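Local coordinates for glutathione s-transferase protein (PDB 3TOU), which binds glutathione and is probably a glutathione transferase, joining the thiol of glutathione to electrophilic substrates, at residues A[3-8]-A[26-31]; A[45-50]-A[61-66]. All coordinates share one frame; numbering follows the deposited sequence. Where two conformers were deposited one is given.

How the interactions relate
From the N terminus, the chain runs through strand 4-7 and helix 12-23 and comes back as strand 29-32. Interaction 1 closes this loop by pairing 3-8 with 26-31. The chain then leaves the sheet for the loop that holds 45-50, adds strands 53-55 and 61-62, and turns into helix 65-74. Interaction 2 closes this second loop. The two contacts follow one another along the chain, neither nested nor crossed. They meet where Ile6 CD1 packs on Phe45 CB at 3.7 Å. Interaction 1 forms one edge of the four-stranded sheet. Interaction 2 ties the loop before strand 53-55 to the other edge strand and to the glutathione pocket.

Interaction 1: A[3-8]-A[26-31]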
loop_
_atom_site.group_PDB
_atom_site.type_symbol
_atom_site.label_atom_id
_atom_site.label_comp_id
_atom_site.label_asym_id
_atom_site.label_seq_id
_atom_site.Cartn_x
_atom_site.Cartn_y
_atom_site.Cartn_z
ATOM N N MET A 3 1.344 -15.967 17.036
ATOM C CA MET A 3 1.810 -14.777 16.331
ATOM C C MET A 3 1.461 -13.497 17.088
ATOM O O MET A 3 0.431 -13.419 17.764
ATOM C CB MET A 3 1.177 -14.725 14.942
ATOM C CG MET A 3 1.523 -15.909 14.082
ATOM S SD MET A 3 0.855 -15.704 12.430
ATOM C CE MET A 3 -0.853 -15.338 12.787
ATOM N N LYS A 4 2.302 -12.476 16.934
ATOM C CA LYS A 4 2.060 -11.201 17.589
ATOM C C LYS A 4 1.787 -10.132 16.519
ATOM O O LYS A 4 2.578 -9.977 15.593
ATOM C CB LYS A 4 3.276 -10.799 18.447
ATOM C CG LYS A 4 3.647 -11.808 19.564
ATOM C CD LYS A 4 4.880 -12.639 19.185
ATOM C CE LYS A 4 5.333 -13.588 20.311
ATOM N NZ LYS A 4 4.262 -14.527 20.678
ATOM N N LEU A 5 0.672 -9.416 16.642
ATOM C CA LEU A 5 0.388 -8.305 15.727
ATOM C C LEU A 5 0.686 -6.995 16.448
ATOM O O LEU A 5 0.072 -6.686 17.476
ATOM C CB LEU A 5 -1.069 -8.349 15.247
ATOM C CG LEU A 5 -1.434 -7.236 14.261
ATOM C CD1 LEU A 5 -0.788 -7.506 12.917
ATOM C CD2 LEU A 5 -2.940 -7.149 14.155
ATOM N N ILE A 6 1.667 -6.250 15.938
ATOM C CA ILE A 6 2.014 -4.946 16.486
ATOM C C ILE A 6 1.128 -3.903 15.808
ATOM O O ILE A 6 1.065 -3.856 14.577
ATOM C CB ILE A 6 3.495 -4.580 16.215
ATOM C CG1 ILE A 6 4.427 -5.735 16.603
ATOM C CG2 ILE A 6 3.827 -3.279 16.912
ATOM C CD1 ILE A 6 5.891 -5.545 16.159
ATOM N N GLY A 7 0.448 -3.076 16.591
ATOM C CA GLY A 7 -0.450 -2.072 16.008
ATOM C C GLY A 7 -1.022 -1.142 17.045
ATOM O O GLY A 7 -0.574 -1.137 18.187
ATOM N N SER A 8 -2.012 -0.343 16.645
ATOM C CA SER A 8 -2.727 0.496 17.586
ATOM C C SER A 8 -4.217 0.297 17.348
ATOM O O SER A 8 -4.628 -0.170 16.282
ATOM C CB SER A 8 -2.356 1.954 17.366
ATOM O OG SER A 8 -2.887 2.397 16.126
ATOM N N ILE A 26 -8.121 -16.970 13.397
ATOM C CA ILE A 26 -6.700 -17.135 13.682
ATOM C C ILE A 26 -6.381 -16.435 14.997
ATOM O O ILE A 26 -6.669 -15.243 15.176
ATOM C CB ILE A 26 -5.829 -16.551 12.548
ATOM C CG1 ILE A 26 -6.044 -17.337 11.258
ATOM C CG2 ILE A 26 -4.339 -16.567 12.941
ATOM C CD1 ILE A 26 -5.499 -16.636 10.031
ATOM N N ASP A 27 -5.802 -17.193 15.921
ATOM C CA ASP A 27 -5.403 -16.676 17.212
ATOM C C ASP A 27 -4.131 -15.831 17.067
ATOM O O ASP A 27 -3.241 -16.181 16.291
ATOM C CB ASP A 27 -5.158 -17.847 18.162
ATOM C CG ASP A 27 -5.055 -17.423 19.613
ATOM O OD1 ASP A 27 -5.736 -16.453 20.023
ATOM O OD2 ASP A 27 -4.291 -18.084 20.352
ATOM N N TYR A 28 -4.069 -14.724 17.806
ATOM C CA TYR A 28 -2.907 -13.825 17.791
ATOM C C TYR A 28 -2.884 -12.993 19.079
ATOM O O TYR A 28 -3.898 -12.882 19.798
ATOM C CB TYR A 28 -2.918 -12.916 16.538
ATOM C CG TYR A 28 -3.973 -11.843 16.567
ATOM C CD1 TYR A 28 -3.655 -10.538 16.949
ATOM C CD2 TYR A 28 -5.308 -12.131 16.228
ATOM C CE1 TYR A 28 -4.626 -9.552 16.995
ATOM C CE2 TYR A 28 -6.276 -11.154 16.264
ATOM C CZ TYR A 28 -5.932 -9.867 16.641
ATOM O OH TYR A 28 -6.887 -8.890 16.699
ATOM N N GLN A 29 -1.737 -12.403 19.374
ATOM C CA GLN A 29 -1.635 -11.484 20.495
ATOM C C GLN A 29 -1.497 -10.070 19.955
ATOM O O GLN A 29 -0.606 -9.799 19.167
ATOM C CB GLN A 29 -0.442 -11.851 21.381
ATOM C CG GLN A 29 -0.617 -13.216 22.072
ATOM C CD GLN A 29 0.695 -13.961 22.304
ATOM O OE1 GLN A 29 1.774 -13.493 21.934
ATOM N NE2 GLN A 29 0.599 -15.137 22.920
ATOM N N PHE A 30 -2.395 -9.184 20.372
ATOM C CA PHE A 30 -2.371 -7.785 19.926
ATOM C C PHE A 30 -1.425 -7.002 20.820
ATOM O O PHE A 30 -1.653 -6.864 22.032
ATOM C CB PHE A 30 -3.784 -7.194 19.951
ATOM C CG PHE A 30 -3.921 -5.833 19.282
ATOM C CD1 PHE A 30 -3.076 -5.437 18.238
ATOM C CD2 PHE A 30 -4.952 -4.976 19.665
ATOM C CE1 PHE A 30 -3.228 -4.189 17.623
ATOM C CE2 PHE A 30 -5.127 -3.724 19.044
ATOM C CZ PHE A 30 -4.256 -3.337 18.024
ATOM N N VAL A 31 -0.356 -6.497 20.214
ATOM C CA VAL A 31 0.669 -5.755 20.948
ATOM C C VAL A 31 0.584 -4.275 20.593
ATOM O O VAL A 31 0.840 -3.879 19.448
ATOM C CB VAL A 31 2.087 -6.314 20.660
ATOM C CG1 VAL A 31 3.134 -5.604 21.511
ATOM C CG2 VAL A 31 2.127 -7.837 20.905
HETATM O O HOH W 1 -0.954 -17.664 15.912
#
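Strand 4-7 runs parallel to strand 29-31, with axes 4.7 Å apart at an angle of 27°. Gln29 N donates to Met3 O and Leu5 N to Gln29 O. Val31 N then donates to Leu5 O at 2.8 Å, and Gly7 N to Val31 O. Before the ladder, a water bridges Met3 N and Asp27 O.

Lys4 and Gln29 lie side by side on one face of the sheet and point the same way. Lys4 NZ donates to Gln29 OE1 at 3.0 Å, tilted 26° from the carbonyl plane, and also binds Val2 O. On the same face Lys4 CB meets Val31 CG2 at 4.0 Å.

Leu5 and Phe30 occupy the other face. Leu5 CB comes obliquely to the Tyr28 ring, 3.8 Å from CD1. The Phe30 ring, with CG anti to the backbone N (chi1 -170°), reaches along Leu5 to Ser8. Its edge meets Leu5 O, and Ser8 O lies in its plane, 3.6 Å from Phe30 CZ. At the start of the contact, Met3 CE bends back to Ile26 CG2 at 3.7 Å.

Helix 12-23 packs on the Leu5, Tyr28 and Phe30 side through Arg18 and Leu21. Strand 53-55 pairs with the far edge of strand 4-7, next to this beta-alpha-beta unit of the thioredoxin-like domain.

Interaction 2: A[45-50]-A[61-66]; sequences FNPLGK and ALFDSR. With GSH (glutathione), chain C.
Ala61 CB sits 3.3 Å from Phe45 O. Phe63 carries most of the contact. With Asn46 CG anti to the backbone N (chi1 -175°), OD1 sits 3.5 Å above the centre of one face of the Phe63 ring. ND2 lies toward Phe63 CB, and the amide and ring planes are 23° apart. Pro47 CD approaches the ring obliquely at CE2, and Leu48 CD1 lies 4.0 Å from Phe63 CD1. In an Asx turn, Asn46 OD1 accepts from Leu48 N, and ND2 donates to Lys50 O, which fixes the amide.

A cis peptide leads from Phe63 to Asp64, the N-cap of helix 65-74. Asp64 OD1 accepts a weak bond from Arg66 N, and Asp64 OD2 accepts from glutathione N1 at 3.0 Å. Asp64 also forms a salt bridge with Arg66 of the second subunit. Ser65 N and OG grip the two oxygens of one glutathione carboxylate, OG to O12 at 2.6 Å. Across the ligand, one of two Lys50 conformers donates from NZ to O32 of the other carboxylate at 2.7 Å and to OE1.

The segments thus hold glutathione near both ends, at Lys50 in that conformer, as is characteristic of the G-site in glutathione transferases' thioredoxin-like domain.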
loop_
_atom_site.group_PDB
_atom_site.type_symbol
_atom_site.label_atom_id
_atom_site.label_comp_id
_atom_site.label_asym_id
_atom_site.label_seq_id
_atom_site.Cartn_x
_atom_site.Cartn_y
_atom_site.Cartn_z
ATOM N N PHE A 45 11.273 -4.377 14.344
ATOM C CA PHE A 45 10.462 -5.397 13.648
ATOM C C PHE A 45 10.088 -5.063 12.204
ATOM O O PHE A 45 10.206 -5.904 11.325
ATOM C CB PHE A 45 9.221 -5.727 14.487
ATOM C CG PHE A 45 9.579 -6.206 15.871
ATOM C CD1 PHE A 45 9.949 -7.536 16.064
ATOM C CD2 PHE A 45 9.646 -5.316 16.943
ATOM C CE1 PHE A 45 10.333 -7.991 17.332
ATOM C CE2 PHE A 45 10.035 -5.755 18.217
ATOM C CZ PHE A 45 10.378 -7.093 18.404
ATOM N N ASN A 46 9.628 -3.841 11.971
ATOM C CA ASN A 46 9.345 -3.386 10.622
ATOM C C ASN A 46 10.356 -2.308 10.247
ATOM O O ASN A 46 10.358 -1.243 10.852
ATOM C CB ASN A 46 7.939 -2.793 10.551
ATOM C CG ASN A 46 7.529 -2.397 9.117
ATOM O OD1 ASN A 46 8.303 -2.515 8.156
ATOM N ND2 ASN A 46 6.292 -1.933 8.980
ATOM N N PRO A 47 11.186 -2.569 9.226
ATOM C CA PRO A 47 12.171 -1.583 8.735
ATOM C C PRO A 47 11.528 -0.277 8.276
ATOM O O PRO A 47 12.167 0.769 8.316
ATOM C CB PRO A 47 12.824 -2.278 7.538
ATOM C CG PRO A 47 12.098 -3.551 7.348
ATOM C CD PRO A 47 11.298 -3.870 8.543
ATOM N N LEU A 48 10.267 -0.328 7.851
ATOM C CA LEU A 48 9.558 0.902 7.473
ATOM C C LEU A 48 9.011 1.704 8.660
ATOM O O LEU A 48 8.522 2.825 8.481
ATOM C CB LEU A 48 8.413 0.577 6.517
ATOM C CG LEU A 48 8.837 -0.272 5.320
ATOM C CD1 LEU A 48 7.599 -0.720 4.524
ATOM C CD2 LEU A 48 9.833 0.509 4.438
ATOM N N GLY A 49 9.052 1.121 9.856
ATOM C CA GLY A 49 8.597 1.815 11.068
ATOM C C GLY A 49 7.097 2.075 11.139
ATOM O O GLY A 49 6.656 3.039 11.760
ATOM N N LYS A 50 6.328 1.180 10.523
ATOM C CA LYS A 50 4.881 1.327 10.432
ATOM C C LYS A 50 4.146 0.145 11.047
ATOM O O LYS A 50 4.691 -0.940 11.146
ATOM C CB LYS A 50 4.450 1.476 8.969
ATOM C CG LYS A 50 4.710 2.872 8.414
ATOM C CD LYS A 50 4.586 2.900 6.901
ATOM C CE LYS A 50 4.817 4.317 6.390
ATOM N NZ LYS A 50 3.722 5.223 6.839
ATOM N N ALA A 61 9.232 -11.247 10.533
ATOM C CA ALA A 61 8.262 -10.152 10.559
ATOM C C ALA A 61 7.641 -9.975 9.177
ATOM O O ALA A 61 8.328 -10.109 8.158
ATOM C CB ALA A 61 8.928 -8.878 10.992
ATOM N N LEU A 62 6.343 -9.689 9.156
ATOM C CA LEU A 62 5.610 -9.519 7.907
ATOM C C LEU A 62 4.931 -8.160 7.885
ATOM O O LEU A 62 4.438 -7.697 8.907
ATOM C CB LEU A 62 4.550 -10.609 7.798
ATOM C CG LEU A 62 4.087 -10.976 6.406
ATOM C CD1 LEU A 62 5.309 -11.345 5.529
ATOM C CD2 LEU A 62 3.122 -12.148 6.542
ATOM N N PHE A 63 4.897 -7.538 6.705
ATOM C CA PHE A 63 4.303 -6.209 6.507
ATOM C C PHE A 63 4.147 -6.093 4.969
ATOM O O PHE A 63 4.768 -6.885 4.258
ATOM C CB PHE A 63 5.243 -5.117 7.081
ATOM C CG PHE A 63 6.664 -5.217 6.562
ATOM C CD1 PHE A 63 7.036 -4.557 5.386
ATOM C CD2 PHE A 63 7.614 -5.986 7.236
ATOM C CE1 PHE A 63 8.332 -4.672 4.879
ATOM C CE2 PHE A 63 8.911 -6.101 6.739
ATOM C CZ PHE A 63 9.272 -5.434 5.565
ATOM N N ASP A 64 3.346 -5.167 4.425
ATOM C CA ASP A 64 2.435 -4.275 5.154
ATOM C C ASP A 64 1.063 -4.935 5.340
ATOM O O ASP A 64 0.963 -6.164 5.274
ATOM C CB ASP A 64 2.335 -2.943 4.418
ATOM C CG ASP A 64 1.745 -3.072 3.011
ATOM O OD1 ASP A 64 1.367 -4.190 2.554
ATOM O OD2 ASP A 64 1.625 -2.010 2.360
ATOM N N SER A 65 0.017 -4.142 5.582
ATOM C CA SER A 65 -1.310 -4.709 5.862
ATOM C C SER A 65 -1.845 -5.600 4.754
ATOM O O SER A 65 -2.509 -6.596 5.031
ATOM C CB SER A 65 -2.329 -3.613 6.178
ATOM O OG SER A 65 -2.637 -2.854 5.023
ATOM N N ARG A 66 -1.538 -5.273 3.497
ATOM C CA ARG A 66 -2.022 -6.093 2.371
ATOM C C ARG A 66 -1.350 -7.458 2.359
ATOM O O ARG A 66 -2.005 -8.481 2.110
ATOM C CB ARG A 66 -1.737 -5.415 1.041
ATOM C CG ARG A 66 -2.434 -4.113 0.854
ATOM C CD ARG A 66 -2.410 -3.779 -0.620
ATOM N NE ARG A 66 -2.705 -2.374 -0.818
ATOM C CZ ARG A 66 -2.607 -1.742 -1.980
ATOM N NH1 ARG A 66 -2.237 -2.405 -3.080
ATOM N NH2 ARG A 66 -2.891 -0.437 -2.024
HETATM N N1 GSH C . 1.176 0.627 3.637
HETATM C CA1 GSH C . 0.924 0.432 5.072
HETATM C C1 GSH C . -0.090 -0.661 5.314
HETATM O O11 GSH C . 0.006 -1.371 6.347
HETATM O O12 GSH C . -1.001 -0.896 4.494
HETATM C CB1 GSH C . 0.500 1.733 5.755
HETATM C CG1 GSH C . 0.713 1.626 7.275
HETATM C CD1 GSH C . 0.702 2.968 7.977
HETATM O OE1 GSH C . 0.980 4.151 7.267
HETATM N N2 GSH C . 0.442 2.959 9.286
HETATM C CA2 GSH C . 0.594 4.159 10.104
HETATM C C2 GSH C . 2.015 4.289 10.535
HETATM O O2 GSH C . 2.487 3.181 11.216
HETATM C CB2 GSH C . -0.219 4.053 11.398
HETATM S SG2 GSH C . -1.987 4.048 11.023
HETATM N N3 GSH C . 2.735 5.385 10.282
HETATM C CA3 GSH C . 3.981 5.650 10.994
HETATM C C3 GSH C . 5.049 6.270 10.134
HETATM O O31 GSH C . 6.136 6.642 10.621
HETATM O O32 GSH C . 4.861 6.432 8.927
#